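PDB 5C2V: hydrazine synthase subunit beta, which forms part of the hydrazine synthase complex, which condenses nitric oxide with ammonium to hydrazine, and may modulate passage of the hydroxylamine intermediate between the active sites. Local coordinates for residues Asp11-Phe16 / Phe340-Thr345; Val62-Ala67 / Ile102-Asp107; Ile186-Asn191 / His208-Asn213. One frame throughout, in Å; residues are numbered along the deposited sequence.

Contact 1: residues Asp11-Phe16 / Phe340-Thr345; sequences DLPGPF and FSNNVT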
loop_
_atom_site.group_PDB
_atom_site.type_symbol
_atom_site.label_atom_id
_atom_site.label_comp_id
_atom_site.label_asym_id
_atom_site.label_seq_id
_atom_site.Cartn_x
_atom_site.Cartn_y
_atom_site.Cartn_z
ATOM N N ASP B 11 -15.576 -59.624 -23.764
ATOM C CA ASP B 11 -14.609 -59.964 -24.803
ATOM C C ASP B 11 -13.399 -59.036 -24.762
ATOM O O ASP B 11 -12.420 -59.245 -25.477
ATOM C CB ASP B 11 -15.261 -59.903 -26.188
ATOM C CG ASP B 11 -16.453 -60.832 -26.315
ATOM O OD1 ASP B 11 -16.481 -61.868 -25.618
ATOM O OD2 ASP B 11 -17.361 -60.525 -27.116
ATOM N N LEU B 12 -13.474 -58.012 -23.916
ATOM C CA LEU B 12 -12.448 -56.976 -23.861
ATOM C C LEU B 12 -11.325 -57.321 -22.885
ATOM O O LEU B 12 -11.584 -57.783 -21.774
ATOM C CB LEU B 12 -13.080 -55.638 -23.480
ATOM C CG LEU B 12 -14.261 -55.216 -24.358
ATOM C CD1 LEU B 12 -14.872 -53.922 -23.854
ATOM C CD2 LEU B 12 -13.826 -55.079 -25.807
ATOM N N PRO B 13 -10.068 -57.098 -23.305
ATOM C CA PRO B 13 -8.876 -57.417 -22.508
ATOM C C PRO B 13 -8.749 -56.597 -21.222
ATOM O O PRO B 13 -8.379 -57.160 -20.191
ATOM C CB PRO B 13 -7.722 -57.102 -23.465
ATOM C CG PRO B 13 -8.283 -56.115 -24.423
ATOM C CD PRO B 13 -9.716 -56.509 -24.608
ATOM N N GLY B 14 -9.048 -55.301 -21.277
ATOM C CA GLY B 14 -9.030 -54.482 -20.076
ATOM C C GLY B 14 -7.666 -54.297 -19.432
ATOM O O GLY B 14 -7.482 -54.706 -18.285
ATOM N N PRO B 15 -6.689 -53.729 -20.168
ATOM C CA PRO B 15 -5.320 -53.733 -19.632
ATOM C C PRO B 15 -5.200 -53.065 -18.261
ATOM O O PRO B 15 -5.572 -51.903 -18.099
ATOM C CB PRO B 15 -4.540 -52.920 -20.671
ATOM C CG PRO B 15 -5.398 -52.899 -21.899
ATOM C CD PRO B 15 -6.804 -52.953 -21.415
ATOM N N PHE B 16 -4.675 -53.809 -17.288
ATOM C CA PHE B 16 -4.433 -53.287 -15.947
ATOM C C PHE B 16 -3.007 -52.820 -15.633
ATOM O O PHE B 16 -2.784 -52.138 -14.632
ATOM C CB PHE B 16 -4.834 -54.361 -14.934
ATOM C CG PHE B 16 -5.254 -53.815 -13.607
ATOM C CD1 PHE B 16 -6.481 -53.193 -13.461
ATOM C CD2 PHE B 16 -4.431 -53.937 -12.500
ATOM C CE1 PHE B 16 -6.876 -52.691 -12.239
ATOM C CE2 PHE B 16 -4.822 -53.439 -11.274
ATOM C CZ PHE B 16 -6.047 -52.814 -11.143
ATOM N N PHE B 340 -10.394 -49.130 -19.820
ATOM C CA PHE B 340 -11.716 -49.011 -20.427
ATOM C C PHE B 340 -11.632 -48.844 -21.939
ATOM O O PHE B 340 -12.442 -49.402 -22.678
ATOM C CB PHE B 340 -12.485 -47.839 -19.812
ATOM C CG PHE B 340 -12.786 -48.014 -18.351
ATOM C CD1 PHE B 340 -13.740 -48.927 -17.933
ATOM C CD2 PHE B 340 -12.122 -47.263 -17.396
ATOM C CE1 PHE B 340 -14.020 -49.094 -16.591
ATOM C CE2 PHE B 340 -12.399 -47.422 -16.051
ATOM C CZ PHE B 340 -13.350 -48.339 -15.649
ATOM N N SER B 341 -10.645 -48.079 -22.393
ATOM C CA SER B 341 -10.453 -47.852 -23.819
ATOM C C SER B 341 -9.735 -49.031 -24.468
ATOM O O SER B 341 -9.630 -49.105 -25.693
ATOM C CB SER B 341 -9.671 -46.559 -24.055
ATOM O OG SER B 341 -10.384 -45.436 -23.568
ATOM N N ASN B 342 -9.245 -49.944 -23.631
ATOM C CA ASN B 342 -8.536 -51.138 -24.087
ATOM C C ASN B 342 -7.360 -50.817 -24.996
ATOM O O ASN B 342 -7.207 -51.432 -26.052
ATOM C CB ASN B 342 -9.494 -52.085 -24.816
ATOM C CG ASN B 342 -10.556 -52.658 -23.905
ATOM O OD1 ASN B 342 -10.265 -53.107 -22.797
ATOM N ND2 ASN B 342 -11.800 -52.645 -24.369
ATOM N N ASN B 343 -6.525 -49.861 -24.600
ATOM C CA ASN B 343 -5.421 -49.473 -25.479
ATOM C C ASN B 343 -4.231 -48.877 -24.742
ATOM O O ASN B 343 -4.224 -48.819 -23.524
ATOM C CB ASN B 343 -5.917 -48.487 -26.546
ATOM C CG ASN B 343 -6.658 -47.301 -25.955
ATOM O OD1 ASN B 343 -6.505 -46.976 -24.779
ATOM N ND2 ASN B 343 -7.470 -46.647 -26.777
ATOM N N VAL B 344 -3.217 -48.450 -25.488
ATOM C CA VAL B 344 -2.031 -47.856 -24.881
ATOM C C VAL B 344 -1.698 -46.520 -25.531
ATOM O O VAL B 344 -1.576 -46.425 -26.752
ATOM C CB VAL B 344 -0.805 -48.788 -24.985
ATOM C CG1 VAL B 344 0.447 -48.083 -24.481
ATOM C CG2 VAL B 344 -1.045 -50.075 -24.207
ATOM N N THR B 345 -1.557 -45.486 -24.706
ATOM C CA THR B 345 -1.195 -44.165 -25.196
ATOM C C THR B 345 0.320 -43.992 -25.207
ATOM O O THR B 345 0.996 -44.242 -24.202
ATOM C CB THR B 345 -1.833 -43.051 -24.348
ATOM O OG1 THR B 345 -3.261 -43.141 -24.433
ATOM C CG2 THR B 345 -1.389 -41.681 -24.838
#

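Contact 2: residues Val62-Ala67 / Ile102-Asp107; sequences VTPDGA and IKISPD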
loop_
_atom_site.group_PDB
_atom_site.type_symbol
_atom_site.label_atom_id
_atom_site.label_comp_id
_atom_site.label_asym_id
_atom_site.label_seq_id
_atom_site.Cartn_x
_atom_site.Cartn_y
_atom_site.Cartn_z
ATOM N N VAL B 62 9.960 -58.212 -15.922
ATOM C CA VAL B 62 10.853 -58.850 -16.884
ATOM C C VAL B 62 12.232 -59.107 -16.279
ATOM O O VAL B 62 12.752 -58.285 -15.526
ATOM C CB VAL B 62 11.011 -57.987 -18.156
ATOM C CG1 VAL B 62 11.772 -58.748 -19.233
ATOM C CG2 VAL B 62 9.651 -57.551 -18.670
ATOM N N THR B 63 12.814 -60.258 -16.607
ATOM C CA THR B 63 14.173 -60.580 -16.190
ATOM C C THR B 63 15.168 -59.669 -16.909
ATOM O O THR B 63 14.907 -59.239 -18.032
ATOM C CB THR B 63 14.515 -62.059 -16.474
ATOM O OG1 THR B 63 14.386 -62.322 -17.877
ATOM C CG2 THR B 63 13.583 -62.980 -15.701
ATOM N N PRO B 64 16.304 -59.363 -16.255
ATOM C CA PRO B 64 17.337 -58.476 -16.809
ATOM C C PRO B 64 17.788 -58.850 -18.223
ATOM O O PRO B 64 18.095 -57.962 -19.016
ATOM C CB PRO B 64 18.490 -58.634 -15.818
ATOM C CG PRO B 64 17.820 -58.931 -14.529
ATOM C CD PRO B 64 16.626 -59.777 -14.877
ATOM N N ASP B 65 17.840 -60.143 -18.525
ATOM C CA ASP B 65 18.207 -60.595 -19.863
ATOM C C ASP B 65 17.034 -60.480 -20.834
ATOM O O ASP B 65 17.226 -60.312 -22.039
ATOM C CB ASP B 65 18.721 -62.036 -19.818
ATOM C CG ASP B 65 17.870 -62.933 -18.939
ATOM O OD1 ASP B 65 16.629 -62.794 -18.961
ATOM O OD2 ASP B 65 18.446 -63.779 -18.222
ATOM N N GLY B 66 15.820 -60.570 -20.299
ATOM C CA GLY B 66 14.615 -60.441 -21.100
ATOM C C GLY B 66 14.161 -61.734 -21.749
ATOM O O GLY B 66 13.489 -61.713 -22.779
ATOM N N ALA B 67 14.547 -62.865 -21.164
ATOM C CA ALA B 67 14.114 -64.165 -21.667
ATOM C C ALA B 67 12.847 -64.678 -20.981
ATOM O O ALA B 67 12.265 -65.674 -21.412
ATOM C CB ALA B 67 15.235 -65.182 -21.515
ATOM N N ILE B 102 5.090 -57.514 -8.720
ATOM C CA ILE B 102 6.258 -58.379 -8.723
ATOM C C ILE B 102 7.461 -57.648 -9.314
ATOM O O ILE B 102 7.308 -56.846 -10.236
ATOM C CB ILE B 102 5.968 -59.675 -9.511
ATOM C CG1 ILE B 102 7.116 -60.676 -9.381
ATOM C CG2 ILE B 102 5.644 -59.366 -10.972
ATOM C CD1 ILE B 102 6.751 -62.062 -9.856
ATOM N N LYS B 103 8.653 -57.908 -8.780
ATOM C CA LYS B 103 9.869 -57.305 -9.335
ATOM C C LYS B 103 11.092 -58.209 -9.231
ATOM O O LYS B 103 11.273 -58.914 -8.243
ATOM C CB LYS B 103 10.160 -55.964 -8.657
ATOM C CG LYS B 103 9.390 -54.809 -9.269
ATOM C CD LYS B 103 9.104 -53.722 -8.268
ATOM C CE LYS B 103 8.403 -52.551 -8.939
ATOM N NZ LYS B 103 8.646 -52.520 -10.403
ATOM N N ILE B 104 11.934 -58.174 -10.257
ATOM C CA ILE B 104 13.117 -59.027 -10.309
ATOM C C ILE B 104 14.341 -58.313 -9.740
ATOM O O ILE B 104 14.543 -57.123 -9.981
ATOM C CB ILE B 104 13.420 -59.477 -11.754
ATOM C CG1 ILE B 104 12.126 -59.848 -12.484
ATOM C CG2 ILE B 104 14.406 -60.636 -11.763
ATOM C CD1 ILE B 104 11.409 -61.043 -11.898
ATOM N N SER B 105 15.149 -59.048 -8.981
ATOM C CA SER B 105 16.382 -58.513 -8.412
ATOM C C SER B 105 17.353 -58.100 -9.517
ATOM O O SER B 105 17.282 -58.625 -10.629
ATOM C CB SER B 105 17.030 -59.547 -7.486
ATOM O OG SER B 105 17.406 -60.710 -8.204
ATOM N N PRO B 106 18.254 -57.144 -9.221
ATOM C CA PRO B 106 19.248 -56.677 -10.196
ATOM C C PRO B 106 20.075 -57.805 -10.809
ATOM O O PRO B 106 20.366 -57.767 -12.004
ATOM C CB PRO B 106 20.135 -55.748 -9.366
ATOM C CG PRO B 106 19.232 -55.229 -8.309
ATOM C CD PRO B 106 18.305 -56.364 -7.971
ATOM N N ASP B 107 20.442 -58.796 -10.002
ATOM C CA ASP B 107 21.203 -59.937 -10.500
ATOM C C ASP B 107 20.302 -60.907 -11.260
ATOM O O ASP B 107 20.781 -61.825 -11.927
ATOM C CB ASP B 107 21.917 -60.656 -9.351
ATOM C CG ASP B 107 21.001 -60.944 -8.172
ATOM O OD1 ASP B 107 19.781 -61.109 -8.380
ATOM O OD2 ASP B 107 21.507 -61.009 -7.033
#

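Contact 3: residues Ile186-Asn191 / His208-Asn213; sequences IHESSN and HQTPKN. With BET (trimethyl glycine), chain R.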
loop_
_atom_site.group_PDB
_atom_site.type_symbol
_atom_site.label_atom_id
_atom_site.label_comp_id
_atom_site.label_asym_id
_atom_site.label_seq_id
_atom_site.Cartn_x
_atom_site.Cartn_y
_atom_site.Cartn_z
ATOM N N ILE B 186 3.102 -42.680 6.376
ATOM C CA ILE B 186 2.605 -41.498 5.687
ATOM C C ILE B 186 1.290 -41.110 6.343
ATOM O O ILE B 186 0.297 -41.828 6.232
ATOM C CB ILE B 186 2.382 -41.742 4.181
ATOM C CG1 ILE B 186 3.681 -42.177 3.502
ATOM C CG2 ILE B 186 1.827 -40.491 3.516
ATOM C CD1 ILE B 186 3.531 -42.442 2.018
ATOM N N HIS B 187 1.285 -39.972 7.026
ATOM C CA HIS B 187 0.127 -39.581 7.819
ATOM C C HIS B 187 -1.009 -39.075 6.942
ATOM O O HIS B 187 -0.778 -38.367 5.959
ATOM C CB HIS B 187 0.519 -38.523 8.852
ATOM C CG HIS B 187 1.197 -39.086 10.061
ATOM N ND1 HIS B 187 2.426 -39.707 10.005
ATOM C CD2 HIS B 187 0.812 -39.131 11.361
ATOM C CE1 HIS B 187 2.771 -40.106 11.217
ATOM N NE2 HIS B 187 1.809 -39.768 12.057
ATOM N N GLU B 188 -2.231 -39.453 7.310
ATOM C CA GLU B 188 -3.439 -39.074 6.582
ATOM C C GLU B 188 -3.384 -39.489 5.115
ATOM O O GLU B 188 -3.582 -38.668 4.220
ATOM C CB GLU B 188 -3.677 -37.566 6.699
ATOM C CG GLU B 188 -3.932 -37.100 8.123
ATOM C CD GLU B 188 -4.377 -35.654 8.195
ATOM O OE1 GLU B 188 -4.400 -34.985 7.141
ATOM O OE2 GLU B 188 -4.705 -35.186 9.306
ATOM N N SER B 189 -3.108 -40.765 4.873
ATOM C CA SER B 189 -3.040 -41.284 3.512
ATOM C C SER B 189 -3.990 -42.457 3.299
ATOM O O SER B 189 -4.356 -43.156 4.245
ATOM C CB SER B 189 -1.612 -41.714 3.174
ATOM O OG SER B 189 -1.217 -42.827 3.956
ATOM N N SER B 190 -4.384 -42.666 2.049
ATOM C CA SER B 190 -5.186 -43.823 1.673
ATOM C C SER B 190 -4.904 -44.181 0.219
ATOM O O SER B 190 -4.401 -43.348 -0.536
ATOM C CB SER B 190 -6.678 -43.549 1.881
ATOM O OG SER B 190 -7.160 -42.596 0.948
ATOM N N ASN B 191 -5.226 -45.414 -0.164
ATOM C CA ASN B 191 -5.080 -45.853 -1.550
ATOM C C ASN B 191 -3.673 -45.705 -2.125
ATOM O O ASN B 191 -3.497 -45.037 -3.144
ATOM C CB ASN B 191 -6.061 -45.099 -2.454
ATOM C CG ASN B 191 -7.498 -45.226 -1.994
ATOM O OD1 ASN B 191 -7.905 -46.262 -1.471
ATOM N ND2 ASN B 191 -8.278 -44.169 -2.192
ATOM N N HIS B 208 -0.690 -41.402 -3.717
ATOM C CA HIS B 208 -1.788 -41.720 -2.812
ATOM C C HIS B 208 -2.802 -40.586 -2.711
ATOM O O HIS B 208 -2.694 -39.571 -3.401
ATOM C CB HIS B 208 -1.251 -42.050 -1.418
ATOM C CG HIS B 208 -0.618 -40.884 -0.727
ATOM N ND1 HIS B 208 -1.335 -39.990 0.038
ATOM C CD2 HIS B 208 0.671 -40.462 -0.685
ATOM C CE1 HIS B 208 -0.520 -39.070 0.521
ATOM N NE2 HIS B 208 0.702 -39.335 0.097
ATOM N N GLN B 209 -3.789 -40.775 -1.841
ATOM C CA GLN B 209 -4.797 -39.756 -1.582
ATOM C C GLN B 209 -4.808 -39.352 -0.115
ATOM O O GLN B 209 -4.458 -40.141 0.763
ATOM C CB GLN B 209 -6.187 -40.251 -1.989
ATOM C CG GLN B 209 -6.455 -40.218 -3.482
ATOM C CD GLN B 209 -7.897 -40.548 -3.817
ATOM O OE1 GLN B 209 -8.464 -41.504 -3.292
ATOM N NE2 GLN B 209 -8.498 -39.749 -4.690
ATOM N N THR B 210 -5.205 -38.110 0.141
ATOM C CA THR B 210 -5.396 -37.625 1.496
ATOM C C THR B 210 -6.870 -37.345 1.742
ATOM O O THR B 210 -7.420 -36.368 1.226
ATOM C CB THR B 210 -4.584 -36.342 1.759
ATOM O OG1 THR B 210 -3.198 -36.580 1.484
ATOM C CG2 THR B 210 -4.751 -35.880 3.199
ATOM N N PRO B 211 -7.522 -38.212 2.526
ATOM C CA PRO B 211 -8.897 -37.981 2.963
ATOM C C PRO B 211 -8.940 -36.972 4.098
ATOM O O PRO B 211 -8.002 -36.943 4.894
ATOM C CB PRO B 211 -9.358 -39.365 3.447
ATOM C CG PRO B 211 -8.110 -40.239 3.487
ATOM C CD PRO B 211 -6.924 -39.373 3.206
ATOM N N LYS B 212 -9.984 -36.159 4.192
ATOM C CA LYS B 212 -10.251 -35.584 5.494
ATOM C C LYS B 212 -11.449 -36.367 6.005
ATOM O O LYS B 212 -12.585 -36.143 5.586
ATOM C CB LYS B 212 -10.538 -34.084 5.400
ATOM C CG LYS B 212 -9.928 -33.405 4.172
ATOM C CD LYS B 212 -8.421 -33.246 4.268
ATOM C CE LYS B 212 -7.860 -32.596 3.009
ATOM N NZ LYS B 212 -6.418 -32.250 3.146
ATOM N N ASN B 213 -11.175 -37.288 6.922
ATOM C CA ASN B 213 -12.188 -38.184 7.467
ATOM C C ASN B 213 -12.973 -37.595 8.631
ATOM O O ASN B 213 -14.136 -37.934 8.850
ATOM C CB ASN B 213 -11.536 -39.501 7.878
ATOM C CG ASN B 213 -10.439 -39.310 8.891
ATOM O OD1 ASN B 213 -9.300 -38.997 8.543
ATOM N ND2 ASN B 213 -10.774 -39.505 10.156
HETATM N N BET R . -0.681 -34.872 12.393
HETATM C CA BET R . -1.228 -35.496 11.113
HETATM C C BET R . -0.498 -34.833 9.824
HETATM O O BET R . -1.262 -34.122 9.123
HETATM O OXT BET R . 0.715 -35.121 9.699
HETATM C C1 BET R . -1.708 -34.976 13.501
HETATM C C2 BET R . -0.356 -33.391 12.194
HETATM C C3 BET R . 0.541 -35.636 12.872
HETATM O O HOH W 1 -1.394 -36.766 3.596
#

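Contact 1: residues Asp11-Phe16 / Phe340-Thr345
Gly14 and Asn342 bring their backbones together, CA to CA 5.2 Å, where the chain entering strand 15-20 passes the turn before strand 343-348. This is the closing seam of a seven-bladed beta-propeller: the first blade meets the last one here. The turn belongs to a hairpin with a G1 beta bulge, Asn342 and Asn343 both facing Asn338. Asn342 does most of the work. Its CG lies anti to the carbonyl carbon (chi1 -66°), and the amide beyond it reaches the backbone of Gly14 among the side chains of Leu12, Pro13 and Pro15. OD1 accepts from Gly14 N at 2.9 Å, a bent bond with an N-H...O angle of 136°, the donor tilted out of the carbonyl plane. The other branch, ND2, lies against Leu12, whose side chain crosses the asparagine at about a right angle; CB, CG and both methyls all come close to that nitrogen. ND2 is also hydrogen-bonded to Ala13 O of the gamma subunit, so one amide serves both the seam and the interface. Residues 343-345 pair with a strand of the same gamma subunit, which continues the sheet of the last blade. Next along the chain from Gly14, the ring of Pro15 turns toward the asparagine and places CD 3.7 Å from Asn342 CA. Pro13 approaches the carbonyl too, its CD 3.9 Å from Asn342 OD1.

Contact 2: residues Val62-Ala67 / Ile102-Asp107
Pro64 and Ile104 meet where an Asx turn following strand 57-62 lies beside the end of strand 99-104. The turn is built round Asp65, whose OD1 takes two donors. Ala67 N reaches it at 3.0 Å along a nearly straight N-H...O line (170°), from above the carboxylate plane, while Thr63 OG1 donates to it nearly in line with the C-O bond. Gly66, at positive phi, lets the chain turn back, and a weak bond from Gly66 N to Thr63 O spans the bend. Held in this way, the turn presents Pro64 to the neighbouring strand. The pyrrolidine ring is inclined to the isoleucine side chain, and its CD sits 3.9 Å from Ile104 CG2. CG of the same ring reaches further along, 3.8 Å from Pro106 O and about as far from Ser105 O.

In the beta-propeller the two segments belong to successive blades, the second and the third, so the contact is packing between adjacent blades at the ends of their first strands. The branches of Ile104 divide between two partners. CG2 stands anti to the backbone N (CG1 has chi1 -41°) and takes the proline; CG1, beside the backbone N, lies against the peptide of Val62, 3.5 Å from Val62 O. Ala61 of strand 57-62 and Ala111 of strand 110-115 also touch the isoleucine, giving it neighbours in both blades. Beyond it the chain makes a Ser-Pro-Asp turn that resembles Thr63-Asp65 in sequence. Asp107 OD1 accepts from Lys109 N there, and the hydroxyl of Ser105 is bonded to Thr110 N.

Contact 3: residues Ile186-Asn191 / His208-Asn213
His208 sets its imidazole beside the bend of 186-191, with ND1 3.6 Å from Ser189 CB and NE2 close to Ile186 CG2. Its CG lies between the backbone N and the carbonyl carbon (chi1 67°), which starts the ring off toward those two residues. ND1 makes a weak bond to the following carbonyl, Gln209 O, and NE2 is hydrogen-bonded to Thr231 on strand 226-234.

Gln209 faces Ser190 as an antiparallel hydrogen-bonded pair: Ser190 N donates to Gln209 O at 2.8 Å, and Gln209 N donates to Ser190 O at 2.9 Å, the straighter of the two. Gln209 O also receives a CA-H...O contact from Ser189. The glutamine chain runs out extended beyond CG, and its OE1 accepts a hydrogen bond from Asn191 ND2 at 2.9 Å. The acceptor lies in the asparagine's amide plane, although the two amides are turned 37° apart. Gln209 NE2 goes instead to Asn228.

This pairing opens the hairpin of strands 190-197 and 203-211, the first two strands of the propeller's fifth blade, and 187-189 are the link from the fourth.

Thr210 turns CG2 to Glu188 O. Its OG1 is hydrogen-bonded to Asn229 and accepts from a water that also donates to His187 O. This side of the link borders the trimethyl glycine pocket. His187 CB approaches the ligand's OXT at 3.5 Å, and the Glu188 carboxylate, salt-bridged to Arg302, lies near its other oxygen; Arg243 hydrogen-bonds the ligand.

Pro211 follows, its CD near Glu188 O and its CG 3.6 Å from Ser190 OG. The ring also packs on Trp78 of the gamma subunit, and the proline side chain is about 8 Å from a bound heme c.

From the N terminus, the chain passes 11-16 first and enters the first blade. Contact 2 closes a short loop between 62-67 and 102-107, joining the second blade to the third. Further on, contact 3 closes a still shorter one between 186-191 and 208-213, binding the link from the fourth blade to the fifth blade's opening hairpin. These two follow in series, on opposite sides of the chain's centre, their centres about 32 Å apart. Only when 340-345 returns to 11-16 does contact 1 shut the ring, its long loop enclosing both others. None of the three touches another, and none crosses.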